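Local coordinates for protein Stk_08120 (Sulfolobus tokodaii str. 7, PDB 2EJX) that probably acts as a fatty acid carrier, as a member of the thermoacidophile-specific DUF3211 family with a Bet v 1-like fold, at residues F29-I34 and F49-K54. Residues are numbered along the deposited sequence; the frame is centred on the assembly and turned at random.
Sequences FTIPQI and FEAEGK
Ile31 and Ala51 are the residues whose CA atoms lie nearest each other across segments 29-34 and 49-54, 7.9 Å apart. The topology is consistent with the Bet v 1-like helix-grip fold, in which a seven-stranded antiparallel sheet curves round the long C-terminal helix, here 105-137. Helix 27-34 is one of the two short helices that follow the first strand. No hydrogen bond links the two segments; side chains alone join them. The helix is kinked at Pro32, whose N has no hydrogen to give to the preceding turn. Gln33 N still bonds to Phe29 O at 3.2 Å. Strand 48-55 runs between strands 38-42 and 58-69, paired with both through its backbone.

Ile31 is the single helix residue in this buried, wholly apolar contact. Its CB points to the strand, and Phe49 comes to meet it from the opposite direction. Ile31 CG1 sits over one face of the Phe49 ring in a CH-pi contact, 3.9 Å from the ring centroid and 15° off the normal. CG1 lies beside the backbone N (chi1 -56°), which puts CG2 anti to that N, against Ala51 CB. With an alanine here the Phe49 ring face would probably lose this aliphatic cover, and a gap is likely to open beside Ala51. Strand 38-42 closes in through Ile41, which touches both Ile31 and Ala51. The Phe49 side chain also touches Ile75 and Tyr77 of strand 72-79. Ile31 CG2 lies 4.1 Å from Ala51 CB. At the end of the isoleucine chain, Ile31 CD1 rests 3.8 Å from Phe49 CZ.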
# COMPACT_ATOMS: atom_id res chain seq x y z
N PHE A 29 -5.93 -3.76 -3.08
CA PHE A 29 -6.27 -2.53 -2.36
C PHE A 29 -5.06 -1.62 -2.25
O PHE A 29 -5.03 -0.48 -2.81
CB PHE A 29 -6.83 -2.84 -0.95
CG PHE A 29 -7.08 -1.60 -0.11
CD1 PHE A 29 -8.22 -0.78 -0.36
CD2 PHE A 29 -6.20 -1.22 0.89
CE1 PHE A 29 -8.45 0.40 0.38
CE2 PHE A 29 -6.42 -0.03 1.67
CZ PHE A 29 -7.56 0.78 1.43
N THR A 30 -4.03 -2.17 -1.61
CA THR A 30 -2.90 -1.41 -1.07
C THR A 30 -2.04 -0.78 -2.17
O THR A 30 -1.63 0.37 -2.04
CB THR A 30 -2.08 -2.29 -0.14
OG1 THR A 30 -2.91 -2.72 0.95
CG2 THR A 30 -0.85 -1.56 0.41
N ILE A 31 -1.75 -1.52 -3.24
CA ILE A 31 -0.83 -1.03 -4.27
C ILE A 31 -1.41 0.16 -5.06
O ILE A 31 -0.74 1.17 -5.18
CB ILE A 31 -0.28 -2.21 -5.20
CG1 ILE A 31 0.40 -3.29 -4.35
CG2 ILE A 31 0.65 -1.71 -6.25
CD1 ILE A 31 1.58 -2.84 -3.59
N PRO A 32 -2.65 0.06 -5.60
CA PRO A 32 -3.22 1.23 -6.27
C PRO A 32 -3.40 2.43 -5.34
O PRO A 32 -3.27 3.58 -5.77
CB PRO A 32 -4.57 0.72 -6.78
CG PRO A 32 -4.35 -0.80 -6.87
CD PRO A 32 -3.57 -1.10 -5.69
N GLN A 33 -3.65 2.17 -4.07
CA GLN A 33 -3.83 3.27 -3.08
C GLN A 33 -2.57 4.05 -2.78
O GLN A 33 -2.66 5.25 -2.48
CB GLN A 33 -4.42 2.78 -1.76
CG GLN A 33 -5.89 2.37 -1.80
CD GLN A 33 -6.87 3.54 -1.89
OE1 GLN A 33 -8.10 3.35 -2.08
NE2 GLN A 33 -6.36 4.74 -1.77
N ILE A 34 -1.41 3.36 -2.83
CA ILE A 34 -0.13 3.94 -2.34
C ILE A 34 0.89 4.24 -3.42
O ILE A 34 1.51 5.31 -3.43
CB ILE A 34 0.48 3.05 -1.20
CG1 ILE A 34 -0.42 3.10 0.06
CG2 ILE A 34 1.89 3.56 -0.78
CD1 ILE A 34 -0.20 1.95 0.98
N PHE A 49 0.92 -10.14 -6.74
CA PHE A 49 0.41 -9.13 -7.61
C PHE A 49 1.43 -8.71 -8.65
O PHE A 49 2.64 -8.85 -8.45
CB PHE A 49 -0.00 -7.90 -6.78
CG PHE A 49 1.15 -7.09 -6.32
CD1 PHE A 49 1.59 -6.00 -7.08
CD2 PHE A 49 1.81 -7.42 -5.13
CE1 PHE A 49 2.65 -5.25 -6.68
CE2 PHE A 49 2.89 -6.67 -4.71
CZ PHE A 49 3.32 -5.58 -5.49
N GLU A 50 0.91 -8.21 -9.76
CA GLU A 50 1.69 -7.46 -10.74
C GLU A 50 0.93 -6.19 -11.04
O GLU A 50 -0.30 -6.20 -11.24
CB GLU A 50 1.83 -8.28 -12.04
CG GLU A 50 2.38 -9.66 -11.82
CD GLU A 50 2.02 -10.65 -12.93
OE1 GLU A 50 1.90 -10.23 -14.10
OE2 GLU A 50 1.83 -11.85 -12.60
N ALA A 51 1.66 -5.08 -11.10
CA ALA A 51 1.03 -3.82 -11.41
C ALA A 51 1.91 -2.96 -12.32
O ALA A 51 3.12 -3.18 -12.41
CB ALA A 51 0.71 -3.06 -10.11
N GLU A 52 1.27 -2.02 -12.99
CA GLU A 52 1.93 -1.06 -13.86
C GLU A 52 1.47 0.32 -13.48
O GLU A 52 0.29 0.57 -13.23
CB GLU A 52 1.56 -1.34 -15.34
CG GLU A 52 2.29 -2.61 -15.89
CD GLU A 52 2.03 -2.90 -17.38
OE1 GLU A 52 1.91 -1.95 -18.18
OE2 GLU A 52 1.93 -4.09 -17.74
N GLY A 53 2.42 1.25 -13.43
CA GLY A 53 2.05 2.62 -13.19
C GLY A 53 2.97 3.57 -13.95
O GLY A 53 3.91 3.15 -14.62
N LYS A 54 2.69 4.86 -13.78
CA LYS A 54 3.53 5.93 -14.33
C LYS A 54 3.51 7.17 -13.42
O LYS A 54 2.47 7.51 -12.84
CB LYS A 54 3.08 6.27 -15.74
CG LYS A 54 3.88 7.38 -16.44
CD LYS A 54 3.42 7.57 -17.85
CE LYS A 54 4.46 8.38 -18.63
NZ LYS A 54 4.08 8.42 -20.07